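Local atomic coordinates of 4-hydroxythreonine-4-phosphate dehydrogenase (PDB entry 6XMY), a protein that probably catalyses the NAD(P)-dependent oxidation of 4-(phosphooxy)-L-threonine, a late step in the biosynthesis of pyridoxine 5'-phosphate that depends on a divalent metal ion. Residues 185-190 against 203-208; 11-16 against 108-113; 98-103 against 139-144. All coordinates share one frame; numbering follows the deposited sequence. Where two conformers were deposited one is given.

Interaction 1 (185-190 against 203-208)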
ATOM      1  N   LYS A 185     -13.181 -13.676  -5.520  1.00 11.38           N
ATOM      2  CA  LYS A 185     -12.939 -12.393  -6.168  1.00 11.26           C
ATOM      3  C   LYS A 185     -11.557 -11.859  -5.830  1.00 10.53           C
ATOM      4  O   LYS A 185     -10.869 -11.302  -6.695  1.00 13.08           O
ATOM      5  CB  LYS A 185     -14.025 -11.405  -5.757  1.00 13.91           C
ATOM      6  CG  LYS A 185     -15.361 -11.721  -6.403  1.00 16.57           C
ATOM      7  CD  LYS A 185     -16.473 -10.866  -5.836  1.00 22.44           C
ATOM      8  CE  LYS A 185     -17.794 -11.167  -6.525  1.00 26.04           C
ATOM      9  NZ  LYS A 185     -18.907 -10.363  -5.954  1.00 29.61           N
ATOM     10  N   VAL A 186     -11.137 -12.021  -4.573  1.00 10.12           N
ATOM     11  CA  VAL A 186      -9.800 -11.598  -4.169  1.00 10.16           C
ATOM     12  C   VAL A 186      -8.740 -12.363  -4.948  1.00 11.21           C
ATOM     13  O   VAL A 186      -7.787 -11.777  -5.482  1.00 11.26           O
ATOM     14  CB  VAL A 186      -9.622 -11.774  -2.651  1.00  8.95           C
ATOM     15  CG1 VAL A 186      -8.145 -11.748  -2.277  1.00 10.84           C
ATOM     16  CG2 VAL A 186     -10.394 -10.693  -1.916  1.00 11.06           C
ATOM     17  N   ILE A 187      -8.874 -13.692  -4.996  1.00 10.58           N
ATOM     18  CA  ILE A 187      -7.847 -14.491  -5.653  1.00 10.87           C
ATOM     19  C   ILE A 187      -7.890 -14.330  -7.177  1.00 11.63           C
ATOM     20  O   ILE A 187      -6.840 -14.356  -7.834  1.00 12.03           O
ATOM     21  CB  ILE A 187      -7.867 -15.950  -5.155  1.00  9.03           C
ATOM     22  CG1 ILE A 187      -7.551 -15.963  -3.652  1.00  9.52           C
ATOM     23  CG2 ILE A 187      -6.848 -16.794  -5.917  1.00 13.34           C
ATOM     24  CD1 ILE A 187      -7.531 -17.351  -3.017  1.00 10.16           C
ATOM     25  N   GLN A 188      -9.074 -14.108  -7.763  1.00 10.89           N
ATOM     26  CA  GLN A 188      -9.125 -13.773  -9.188  1.00 11.79           C
ATOM     27  C   GLN A 188      -8.325 -12.505  -9.472  1.00 12.52           C
ATOM     28  O   GLN A 188      -7.530 -12.454 -10.418  1.00 13.29           O
ATOM     29  CB  GLN A 188     -10.576 -13.581  -9.641  1.00 12.53           C
ATOM     30  CG  GLN A 188     -11.360 -14.864  -9.891  1.00 13.17           C
ATOM     31  CD  GLN A 188     -12.842 -14.602 -10.119  1.00 15.68           C
ATOM     32  OE1 GLN A 188     -13.348 -13.512  -9.840  1.00 18.46           O
ATOM     33  NE2 GLN A 188     -13.545 -15.603 -10.626  1.00 16.09           N
ATOM     34  N   GLN A 189      -8.496 -11.479  -8.637  1.00 13.17           N
ATOM     35  CA  GLN A 189      -7.747 -10.246  -8.838  1.00 11.66           C
ATOM     36  C   GLN A 189      -6.254 -10.470  -8.636  1.00 10.89           C
ATOM     37  O   GLN A 189      -5.435  -9.986  -9.427  1.00 13.30           O
ATOM     38  CB  GLN A 189      -8.259  -9.153  -7.903  1.00 11.19           C
ATOM     39  CG  GLN A 189      -7.513  -7.840  -8.069  1.00 16.30           C
ATOM     40  CD  GLN A 189      -7.654  -7.262  -9.461  1.00 14.75           C
ATOM     41  OE1 GLN A 189      -8.761  -6.965  -9.903  1.00 15.99           O
ATOM     42  NE2 GLN A 189      -6.534  -7.114 -10.163  1.00 17.07           N
ATOM     43  N   LEU A 190      -5.885 -11.195  -7.577  1.00 12.55           N
ATOM     44  CA  LEU A 190      -4.478 -11.499  -7.332  1.00 12.51           C
ATOM     45  C   LEU A 190      -3.864 -12.230  -8.523  1.00 13.42           C
ATOM     46  O   LEU A 190      -2.781 -11.870  -8.998  1.00 13.50           O
ATOM     47  CB  LEU A 190      -4.352 -12.348  -6.062  1.00 12.74           C
ATOM     48  CG  LEU A 190      -2.940 -12.852  -5.765  1.00 11.55           C
ATOM     49  CD1 LEU A 190      -1.970 -11.697  -5.579  1.00 12.07           C
ATOM     50  CD2 LEU A 190      -2.940 -13.767  -4.537  1.00 12.83           C
ATOM     51  N   PRO A 203       0.636 -18.291 -12.213  1.00 19.50           N
ATOM     52  CA  PRO A 203       0.901 -18.100 -10.781  1.00 17.52           C
ATOM     53  C   PRO A 203       0.463 -19.278  -9.926  1.00 16.99           C
ATOM     54  O   PRO A 203      -0.599 -19.867 -10.132  1.00 21.10           O
ATOM     55  CB  PRO A 203       0.086 -16.845 -10.443  1.00 19.48           C
ATOM     56  CG  PRO A 203      -0.087 -16.142 -11.746  1.00 20.74           C
ATOM     57  CD  PRO A 203      -0.205 -17.217 -12.769  1.00 21.10           C
ATOM     58  N   LYS A 204       1.310 -19.627  -8.962  0.52 14.86           N
ATOM     59  CA  LYS A 204       0.964 -20.578  -7.916  0.52 14.54           C
ATOM     60  C   LYS A 204       0.692 -19.797  -6.640  0.52 13.14           C
ATOM     61  O   LYS A 204       1.515 -18.975  -6.220  0.52 14.25           O
ATOM     62  CB  LYS A 204       2.094 -21.580  -7.686  0.52 16.13           C
ATOM     63  CG  LYS A 204       2.380 -22.438  -8.899  0.52 18.29           C
ATOM     64  CD  LYS A 204       3.405 -23.523  -8.614  0.52 19.54           C
ATOM     65  CE  LYS A 204       3.658 -24.357  -9.862  0.52 22.03           C
ATOM     66  NZ  LYS A 204       4.031 -23.500 -11.027  0.52 23.86           N
ATOM     67  N   ILE A 205      -0.468 -20.034  -6.039  1.00 11.49           N
ATOM     68  CA  ILE A 205      -0.944 -19.241  -4.909  1.00 11.34           C
ATOM     69  C   ILE A 205      -1.245 -20.171  -3.736  1.00  9.46           C
ATOM     70  O   ILE A 205      -2.075 -21.078  -3.857  1.00 12.19           O
ATOM     71  CB  ILE A 205      -2.174 -18.406  -5.306  1.00 11.76           C
ATOM     72  CG1 ILE A 205      -1.811 -17.416  -6.429  1.00 12.09           C
ATOM     73  CG2 ILE A 205      -2.757 -17.696  -4.101  1.00 12.13           C
ATOM     74  CD1 ILE A 205      -3.019 -16.759  -7.069  1.00 13.48           C
ATOM     75  N   ASN A 206      -0.589 -19.936  -2.598  1.00 10.47           N
ATOM     76  CA  ASN A 206      -0.790 -20.749  -1.399  1.00 10.56           C
ATOM     77  C   ASN A 206      -1.684 -19.987  -0.428  1.00  9.49           C
ATOM     78  O   ASN A 206      -1.433 -18.811  -0.152  1.00 11.16           O
ATOM     79  CB  ASN A 206       0.552 -21.069  -0.738  1.00 11.71           C
ATOM     80  CG  ASN A 206       1.338 -22.117  -1.497  1.00 13.53           C
ATOM     81  OD1 ASN A 206       0.952 -22.511  -2.595  1.00 15.46           O
ATOM     82  ND2 ASN A 206       2.446 -22.565  -0.928  1.00 15.76           N
ATOM     83  N   VAL A 207      -2.735 -20.645   0.066  1.00  9.61           N
ATOM     84  CA  VAL A 207      -3.827 -19.983   0.780  1.00  9.38           C
ATOM     85  C   VAL A 207      -3.921 -20.516   2.205  1.00  8.31           C
ATOM     86  O   VAL A 207      -4.064 -21.726   2.415  1.00  9.58           O
ATOM     87  CB  VAL A 207      -5.168 -20.167   0.045  1.00  9.73           C
ATOM     88  CG1 VAL A 207      -6.264 -19.390   0.751  1.00  9.34           C
ATOM     89  CG2 VAL A 207      -5.046 -19.746  -1.413  1.00 10.57           C
ATOM     90  N   ALA A 208      -3.902 -19.607   3.175  1.00  8.72           N
ATOM     91  CA  ALA A 208      -4.048 -19.993   4.575  1.00  7.48           C
ATOM     92  C   ALA A 208      -5.494 -20.354   4.891  1.00  8.50           C
ATOM     93  O   ALA A 208      -6.440 -19.831   4.293  1.00 10.64           O
ATOM     94  CB  ALA A 208      -3.639 -18.833   5.490  1.00  8.97           C
TER
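Ile187 and Ile205 meet with nearly the same shape: in each, CG1 stands beside the backbone N (chi1 -62° in both) and the chain then runs on extended to CD1, which gives each residue a long arm and a short CG2 branch. The two side chains slide past each other in opposite directions, and the short branch of one, Ile187 CG2, lies against the long arm of the other, Ile205 CD1, at 4.0 Å. The long arm of Ile187 goes to a different neighbour. Its CD1 meets Val207 CG2 tip to tip at 3.8 Å, that methyl being the one placed beside the valine's own backbone N. Leu190, one turn further along the helix, approaches Ile205 end on. Its CD2 touches Ile205 CD1 at 3.9 Å and Ile205 CG2 at 4.0 Å, sitting against both methyls of the isoleucine. Two residues three apart on a helix thus face two residues two apart on a strand, a worked case of how alpha/beta layers pack in a protein of the isocitrate dehydrogenase clan. Helix 180-197 runs roughly antiparallel to strand 204-208, with 149° between the short axes and a closest approach of 10.7 Å, a gap spanned by these aliphatic groups. All four residues are buried, and the contact is purely apolar. Around it, Val264 of the adjacent strand touches Ile187, Leu190 and Ile205, while Leu232 of helix 223-237 covers Ile187 and Val207. Lys185, which takes no part in the packing on the strand, makes a salt bridge with Glu149.

Interaction 2 (11-16 against 108-113)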
ATOM      1  N   PRO A  11       5.317  12.051 -14.405  1.00 16.24           N
ATOM      2  CA  PRO A  11       5.894  11.797 -13.081  1.00 15.34           C
ATOM      3  C   PRO A  11       4.981  10.965 -12.197  1.00 12.01           C
ATOM      4  O   PRO A  11       3.774  10.846 -12.414  1.00 12.58           O
ATOM      5  CB  PRO A  11       6.088  13.199 -12.487  1.00 16.80           C
ATOM      6  CG  PRO A  11       6.044  14.132 -13.658  1.00 17.41           C
ATOM      7  CD  PRO A  11       5.108  13.486 -14.650  1.00 16.92           C
ATOM      8  N   LEU A  12       5.604  10.389 -11.174  1.00 10.99           N
ATOM      9  CA  LEU A  12       4.890   9.700 -10.110  1.00 10.76           C
ATOM     10  C   LEU A  12       4.445  10.734  -9.087  1.00 10.93           C
ATOM     11  O   LEU A  12       5.202  11.645  -8.736  1.00 13.65           O
ATOM     12  CB  LEU A  12       5.835   8.706  -9.429  1.00 12.83           C
ATOM     13  CG  LEU A  12       6.581   7.753 -10.374  1.00 16.02           C
ATOM     14  CD1 LEU A  12       7.757   7.064  -9.673  1.00 19.83           C
ATOM     15  CD2 LEU A  12       5.624   6.728 -10.929  1.00 16.99           C
ATOM     16  N   LEU A  13       3.210  10.604  -8.612  1.00  9.06           N
ATOM     17  CA  LEU A  13       2.669  11.535  -7.626  1.00  9.13           C
ATOM     18  C   LEU A  13       2.741  10.894  -6.247  1.00  8.70           C
ATOM     19  O   LEU A  13       2.273   9.767  -6.064  1.00  9.42           O
ATOM     20  CB  LEU A  13       1.219  11.868  -7.976  1.00 11.10           C
ATOM     21  CG  LEU A  13       0.560  13.039  -7.259  1.00 11.71           C
ATOM     22  CD1 LEU A  13       1.331  14.328  -7.525  1.00 10.80           C
ATOM     23  CD2 LEU A  13      -0.898  13.160  -7.714  1.00 12.80           C
ATOM     24  N   ILE A  14       3.335  11.600  -5.284  1.00  9.03           N
ATOM     25  CA  ILE A  14       3.545  11.063  -3.940  1.00  9.55           C
ATOM     26  C   ILE A  14       2.664  11.836  -2.974  1.00  8.49           C
ATOM     27  O   ILE A  14       2.860  13.044  -2.787  1.00 10.36           O
ATOM     28  CB  ILE A  14       5.015  11.168  -3.497  1.00  9.07           C
ATOM     29  CG1 ILE A  14       5.979  10.832  -4.637  1.00 12.65           C
ATOM     30  CG2 ILE A  14       5.268  10.309  -2.236  1.00 11.79           C
ATOM     31  CD1 ILE A  14       5.840   9.457  -5.210  1.00 12.95           C
ATOM     32  N   SER A  15       1.695  11.163  -2.357  1.00  7.91           N
ATOM     33  CA  SER A  15       0.983  11.787  -1.245  1.00  8.88           C
ATOM     34  C   SER A  15       1.873  11.786  -0.012  1.00  9.02           C
ATOM     35  O   SER A  15       2.295  10.723   0.452  1.00 10.63           O
ATOM     36  CB  SER A  15      -0.312  11.052  -0.933  1.00 12.29           C
ATOM     37  OG  SER A  15      -0.751  11.427   0.360  1.00 11.48           O
ATOM     38  N   SER A  16       2.162  12.966   0.519  1.00  8.11           N
ATOM     39  CA  SER A  16       3.027  13.070   1.686  1.00  9.02           C
ATOM     40  C   SER A  16       2.350  12.668   2.998  1.00  9.69           C
ATOM     41  O   SER A  16       3.030  12.629   4.026  1.00 11.74           O
ATOM     42  CB  SER A  16       3.656  14.467   1.764  1.00  9.79           C
ATOM     43  OG  SER A  16       2.679  15.473   1.975  1.00  9.67           O
ATOM     44  N   SER A 108      -7.616  11.532  -8.193  1.00 10.78           N
ATOM     45  CA  SER A 108      -8.187  12.236  -9.339  1.00 12.74           C
ATOM     46  C   SER A 108      -7.130  12.533 -10.395  1.00 12.89           C
ATOM     47  O   SER A 108      -7.349  12.302 -11.595  1.00 13.46           O
ATOM     48  CB  SER A 108      -8.835  13.534  -8.862  1.00 14.93           C
ATOM     49  OG  SER A 108      -9.422  14.215  -9.953  1.00 18.46           O
ATOM     50  N   LEU A 109      -5.980  13.063  -9.974  1.00 11.31           N
ATOM     51  CA  LEU A 109      -4.946  13.443 -10.935  1.00 11.46           C
ATOM     52  C   LEU A 109      -4.378  12.221 -11.640  1.00 12.70           C
ATOM     53  O   LEU A 109      -4.101  12.262 -12.840  1.00 14.70           O
ATOM     54  CB  LEU A 109      -3.841  14.239 -10.244  1.00 11.43           C
ATOM     55  CG  LEU A 109      -4.230  15.629  -9.750  1.00 11.85           C
ATOM     56  CD1 LEU A 109      -3.106  16.203  -8.900  1.00 12.64           C
ATOM     57  CD2 LEU A 109      -4.554  16.541 -10.936  1.00 13.64           C
ATOM     58  N   CYS A 110      -4.222  11.109 -10.920  1.00 11.80           N
ATOM     59  CA  CYS A 110      -3.785   9.880 -11.571  1.00 12.72           C
ATOM     60  C   CYS A 110      -4.871   9.301 -12.468  1.00 12.28           C
ATOM     61  O   CYS A 110      -4.569   8.759 -13.537  1.00 14.63           O
ATOM     62  CB  CYS A 110      -3.333   8.857 -10.527  1.00 12.52           C
ATOM     63  SG  CYS A 110      -1.798   9.345  -9.750  1.00 13.59           S
ATOM     64  N   SER A 111      -6.137   9.403 -12.053  1.00 12.75           N
ATOM     65  CA  SER A 111      -7.230   8.882 -12.870  0.66 13.78           C
ATOM     66  C   SER A 111      -7.264   9.558 -14.232  1.00 15.32           C
ATOM     67  O   SER A 111      -7.572   8.920 -15.244  1.00 18.42           O
ATOM     68  CB  SER A 111      -8.563   9.096 -12.153  0.66 14.96           C
ATOM     69  OG  SER A 111      -9.646   8.678 -12.963  0.66 18.10           O
ATOM     70  N   LYS A 112      -6.954  10.849 -14.269  1.00 17.00           N
ATOM     71  CA  LYS A 112      -6.931  11.624 -15.497  1.00 17.13           C
ATOM     72  C   LYS A 112      -5.641  11.452 -16.284  1.00 17.75           C
ATOM     73  O   LYS A 112      -5.513  12.037 -17.365  1.00 20.94           O
ATOM     74  CB  LYS A 112      -7.165  13.095 -15.159  1.00 21.63           C
ATOM     75  CG  LYS A 112      -8.501  13.326 -14.483  1.00 28.04           C
ATOM     76  CD  LYS A 112      -8.679  14.766 -14.060  1.00 35.74           C
ATOM     77  CE  LYS A 112     -10.088  14.998 -13.551  1.00 40.80           C
ATOM     78  NZ  LYS A 112     -11.097  14.508 -14.531  1.00 44.09           N
ATOM     79  N   GLY A 113      -4.696  10.658 -15.785  1.00 17.43           N
ATOM     80  CA  GLY A 113      -3.440  10.451 -16.479  1.00 17.79           C
ATOM     81  C   GLY A 113      -2.425  11.560 -16.329  1.00 16.26           C
ATOM     82  O   GLY A 113      -1.396  11.528 -17.012  1.00 19.22           O
TER
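Leu13 CD2 presses against the side of Leu109, 3.9 Å from Leu109 CD1 and 4.0 Å from Leu109 CB, and the two leucines cross at about a right angle, a branch of one laid over the stem of the other. Cys110 supplies the second touch: its SG comes to 4.3 Å from Leu13 CB, nearer the root of the same side chain. Leu13 is therefore met at its end and at its base by consecutive helix residues. The extended first torsion (chi1 -167°) puts its CG anti to the backbone N and carries CD2 to Leu109. The contact is wholly apolar and buried. The next shell fixes both partners. Leu13 lies in a strand held by backbone bonds to Ala117 and Val119 on one side, while its neighbour Leu12 bonds to Pro36 and Val38 on the other; Phe115 and Leu40 touch the Leu13 side chain as well. Because Leu12 and Ile14 turn to the other face, where they meet Val320 of helix 314-328, strand 12-15 is packed between helices on two faces, as in a three-layer alpha/beta/alpha sandwich. On the helical side, Leu109 and Cys110 belong to the last turn of helix 96-111, which closes in a Schellman motif. Gly113 takes a positive phi (79°), a conformation that glycine accepts readily, and its N bonds back to Cys110 O at 2.9 Å; Lys112 N still reaches Ser108 O at 3.1 Å. Farther out, the side chain of Cys110 lies about 8 Å from that of Arg294, a predicted substrate-binding residue.

Interaction 3 (98-103 against 139-144). With SO4 (sulfate ion), chain C.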
ATOM      1  N   TYR A  98      -7.087  17.993   5.245  1.00 11.31           N
ATOM      2  CA  TYR A  98      -5.934  18.160   4.370  1.00 10.02           C
ATOM      3  C   TYR A  98      -5.420  16.814   3.881  1.00  7.95           C
ATOM      4  O   TYR A  98      -5.153  16.635   2.682  1.00  9.00           O
ATOM      5  CB  TYR A  98      -4.850  18.923   5.129  1.00 10.00           C
ATOM      6  CG  TYR A  98      -3.432  18.710   4.659  1.00  8.88           C
ATOM      7  CD1 TYR A  98      -2.904  19.447   3.606  1.00  8.97           C
ATOM      8  CD2 TYR A  98      -2.614  17.774   5.278  1.00  8.36           C
ATOM      9  CE1 TYR A  98      -1.596  19.260   3.191  1.00  8.26           C
ATOM     10  CE2 TYR A  98      -1.307  17.586   4.870  1.00  9.19           C
ATOM     11  CZ  TYR A  98      -0.801  18.333   3.827  1.00  8.59           C
ATOM     12  OH  TYR A  98       0.501  18.154   3.418  1.00  9.75           O
ATOM     13  N   VAL A  99      -5.278  15.843   4.795  1.00 10.26           N
ATOM     14  CA  VAL A  99      -4.820  14.513   4.403  1.00  9.57           C
ATOM     15  C   VAL A  99      -5.772  13.904   3.385  1.00  9.90           C
ATOM     16  O   VAL A  99      -5.348  13.347   2.362  1.00 10.73           O
ATOM     17  CB  VAL A  99      -4.643  13.607   5.638  1.00 10.19           C
ATOM     18  CG1 VAL A  99      -4.357  12.180   5.196  1.00 11.73           C
ATOM     19  CG2 VAL A  99      -3.519  14.138   6.538  1.00 10.09           C
ATOM     20  N   MET A 100      -7.079  14.007   3.649  1.00 10.49           N
ATOM     21  CA  MET A 100      -8.049  13.460   2.708  1.00 10.37           C
ATOM     22  C   MET A 100      -7.988  14.180   1.373  1.00  9.87           C
ATOM     23  O   MET A 100      -8.251  13.564   0.337  1.00 10.90           O
ATOM     24  CB  MET A 100      -9.459  13.492   3.291  1.00 12.12           C
ATOM     25  CG  MET A 100      -9.636  12.616   4.531  1.00 13.32           C
ATOM     26  SD  MET A 100      -9.073  10.907   4.356  1.00 14.68           S
ATOM     27  CE  MET A 100     -10.113  10.366   3.026  1.00 18.13           C
ATOM     28  N   GLU A 101      -7.626  15.469   1.376  1.00 10.18           N
ATOM     29  CA  GLU A 101      -7.469  16.190   0.113  1.00 10.86           C
ATOM     30  C   GLU A 101      -6.301  15.636  -0.689  1.00 10.35           C
ATOM     31  O   GLU A 101      -6.394  15.505  -1.913  1.00 10.73           O
ATOM     32  CB  GLU A 101      -7.290  17.690   0.351  1.00 11.70           C
ATOM     33  CG  GLU A 101      -7.440  18.518  -0.932  1.00 13.72           C
ATOM     34  CD  GLU A 101      -8.858  18.524  -1.463  1.00 20.21           C
ATOM     35  OE1 GLU A 101      -9.797  18.422  -0.650  1.00 22.02           O
ATOM     36  OE2 GLU A 101      -9.030  18.608  -2.699  1.00 26.20           O
ATOM     37  N   LEU A 102      -5.201  15.287  -0.018  1.00  9.93           N
ATOM     38  CA  LEU A 102      -4.089  14.646  -0.712  1.00  9.53           C
ATOM     39  C   LEU A 102      -4.537  13.352  -1.380  1.00  8.54           C
ATOM     40  O   LEU A 102      -4.180  13.084  -2.534  1.00 10.25           O
ATOM     41  CB  LEU A 102      -2.953  14.339   0.270  1.00  9.68           C
ATOM     42  CG  LEU A 102      -2.378  15.474   1.130  1.00  9.26           C
ATOM     43  CD1 LEU A 102      -1.211  14.949   1.964  1.00 10.64           C
ATOM     44  CD2 LEU A 102      -1.942  16.665   0.275  1.00 10.98           C
ATOM     45  N   LEU A 103      -5.321  12.534  -0.670  1.00 10.83           N
ATOM     46  CA  LEU A 103      -5.788  11.272  -1.238  1.00 10.31           C
ATOM     47  C   LEU A 103      -6.736  11.508  -2.410  1.00 10.05           C
ATOM     48  O   LEU A 103      -6.654  10.822  -3.441  1.00 10.92           O
ATOM     49  CB  LEU A 103      -6.492  10.437  -0.165  1.00 12.21           C
ATOM     50  CG  LEU A 103      -5.645   9.476   0.674  1.00 15.90           C
ATOM     51  CD1 LEU A 103      -4.371  10.114   1.165  1.00 17.53           C
ATOM     52  CD2 LEU A 103      -6.450   8.912   1.834  1.00 14.85           C
ATOM     53  N   THR A 139      -6.781   1.786   1.060  1.00  9.37           N
ATOM     54  CA  THR A 139      -7.243   0.747   0.147  1.00  9.59           C
ATOM     55  C   THR A 139      -8.745   0.852  -0.074  1.00 10.78           C
ATOM     56  O   THR A 139      -9.224   0.848  -1.219  1.00 11.83           O
ATOM     57  CB  THR A 139      -6.862  -0.622   0.720  1.00 11.79           C
ATOM     58  OG1 THR A 139      -5.437  -0.676   0.893  1.00 12.34           O
ATOM     59  CG2 THR A 139      -7.303  -1.741  -0.208  1.00 13.46           C
ATOM     60  N   GLU A 140      -9.504   0.983   1.018  1.00 10.96           N
ATOM     61  CA  GLU A 140     -10.953   1.122   0.908  1.00 12.38           C
ATOM     62  C   GLU A 140     -11.337   2.486   0.347  1.00 11.14           C
ATOM     63  O   GLU A 140     -12.307   2.603  -0.414  1.00 12.84           O
ATOM     64  CB  GLU A 140     -11.609   0.920   2.273  1.00 12.68           C
ATOM     65  CG  GLU A 140     -11.509  -0.496   2.830  1.00 14.40           C
ATOM     66  CD  GLU A 140     -10.105  -0.871   3.268  1.00 16.29           C
ATOM     67  OE1 GLU A 140      -9.402  -0.010   3.841  1.00 19.53           O
ATOM     68  OE2 GLU A 140      -9.693  -2.025   3.018  1.00 19.52           O
ATOM     69  N   PHE A 141     -10.595   3.533   0.721  1.00 11.63           N
ATOM     70  CA  PHE A 141     -10.870   4.856   0.176  1.00 10.54           C
ATOM     71  C   PHE A 141     -10.773   4.839  -1.344  1.00 12.54           C
ATOM     72  O   PHE A 141     -11.649   5.361  -2.039  1.00 13.55           O
ATOM     73  CB  PHE A 141      -9.915   5.904   0.754  1.00 12.48           C
ATOM     74  CG  PHE A 141     -10.049   7.252   0.089  1.00 13.56           C
ATOM     75  CD1 PHE A 141     -10.996   8.169   0.525  1.00 15.27           C
ATOM     76  CD2 PHE A 141      -9.259   7.584  -1.000  1.00 14.63           C
ATOM     77  CE1 PHE A 141     -11.133   9.408  -0.100  1.00 16.01           C
ATOM     78  CE2 PHE A 141      -9.402   8.807  -1.631  1.00 13.47           C
ATOM     79  CZ  PHE A 141     -10.339   9.718  -1.179  1.00 16.27           C
ATOM     80  N   PHE A 142      -9.702   4.243  -1.877  1.00 11.39           N
ATOM     81  CA  PHE A 142      -9.518   4.239  -3.326  1.00 12.68           C
ATOM     82  C   PHE A 142     -10.527   3.324  -4.009  1.00 12.23           C
ATOM     83  O   PHE A 142     -11.013   3.639  -5.101  1.00 14.62           O
ATOM     84  CB  PHE A 142      -8.083   3.841  -3.682  1.00 11.26           C
ATOM     85  CG  PHE A 142      -7.035   4.850  -3.259  1.00 11.95           C
ATOM     86  CD1 PHE A 142      -7.221   6.207  -3.490  1.00 13.14           C
ATOM     87  CD2 PHE A 142      -5.850   4.433  -2.655  1.00 11.37           C
ATOM     88  CE1 PHE A 142      -6.257   7.129  -3.103  1.00 13.18           C
ATOM     89  CE2 PHE A 142      -4.882   5.355  -2.269  1.00 12.61           C
ATOM     90  CZ  PHE A 142      -5.085   6.695  -2.502  1.00 13.48           C
ATOM     91  N   ALA A 143     -10.841   2.180  -3.396  1.00 11.23           N
ATOM     92  CA  ALA A 143     -11.885   1.321  -3.946  1.00 12.10           C
ATOM     93  C   ALA A 143     -13.198   2.082  -4.088  1.00 13.97           C
ATOM     94  O   ALA A 143     -13.859   2.023  -5.133  1.00 16.42           O
ATOM     95  CB  ALA A 143     -12.066   0.087  -3.058  1.00 13.92           C
ATOM     96  N   ASP A 144     -13.583   2.822  -3.046  1.00 15.71           N
ATOM     97  CA  ASP A 144     -14.799   3.630  -3.110  1.00 17.95           C
ATOM     98  C   ASP A 144     -14.682   4.735  -4.156  1.00 17.30           C
ATOM     99  O   ASP A 144     -15.621   4.965  -4.927  1.00 18.78           O
ATOM    100  CB  ASP A 144     -15.106   4.231  -1.737  1.00 19.74           C
ATOM    101  CG  ASP A 144     -15.554   3.191  -0.725  1.00 25.88           C
ATOM    102  OD1 ASP A 144     -15.773   2.028  -1.114  1.00 28.73           O
ATOM    103  OD2 ASP A 144     -15.687   3.537   0.469  1.00 29.19           O
TER
HETATM  104  S   SO4 C 402      -3.872   1.164   3.555  1.00 11.07           S
HETATM  105  O1  SO4 C 402      -3.095   1.125   2.318  1.00 12.22           O
HETATM  106  O2  SO4 C 402      -3.960   2.546   4.018  1.00 11.77           O
HETATM  107  O3  SO4 C 402      -5.223   0.690   3.264  1.00 11.68           O
HETATM  108  O4  SO4 C 402      -3.271   0.351   4.626  1.00 14.74           O
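The Phe141 ring is the main bump of this contact, and it lies with one face toward the ridge that Met100 and Leu103, one turn apart, form on helix 96-111. Phe141 CG is anti to the backbone N (chi1 173°), which sends the ring out toward the other helix. Met100, bent at its second and third torsions, curls its end round so that CE settles obliquely against the CD1/CE1 side of the ring, 3.4 Å from Phe141 CE1, a snug fit. Leu103 meets the other side of the ring from the same direction: its CB lies 3.6 Å from Phe141 CE2, and its CD2 sits over that same face near the rim, 4.2 Å above the ring plane. Phe142 packs beside it, against Leu103. Its CZ is 4.3 Å from Leu103 CG, while the backbone Leu103 O comes to its edge, close to the ring plane and 3.7 Å from Phe142 CE1. The two rings also meet each other, Phe142 CD1 lying in plane at the edge of Phe141. With the short axes 11.9 Å apart at their closest and inclined at 55°, the helices leave a gap that takes these large side chains. Phe142 also touches Arg294, Leu118 and Thr120. At the start of helix 138-145, Thr139 takes hold of one oxygen of a sulfate, probably from the crystallisation liquor, twice: Thr139 N donates to SO4 O3 at 2.9 Å in a nearly straight bond (164°), and Thr139 OG1 donates to the same oxygen at 2.7 Å. His138 N, Arg294 NH2 and Asn285 ND2 also bond to the ion, all from residues predicted to bind substrate. The anion therefore plausibly marks the place of the substrate's phosphate, where amides at a helix N-terminus and an arginine would favour negative charge.

In the fold
Interactions 2 and 3 are neighbours, with centres about 12 Å apart, and both draw on helix 96-111: its earlier turns face helix 138-145 and its last turn faces strand 12-15. They touch directly, Ser15 OG lying 3.7 Å from Leu102 CB, and their segments alternate along the chain. Interaction 1 comes later in the sequence and stands well apart, its centre about 28 Å from that of interaction 2 and 25 Å from that of interaction 3. It repeats the helix-on-strand theme of interaction 2 at a distant part of the fold. Interaction 3 lies closest to the middle of the chain, at the predicted substrate pocket, with the side chain of Leu103 about 8 Å from the bound NAD.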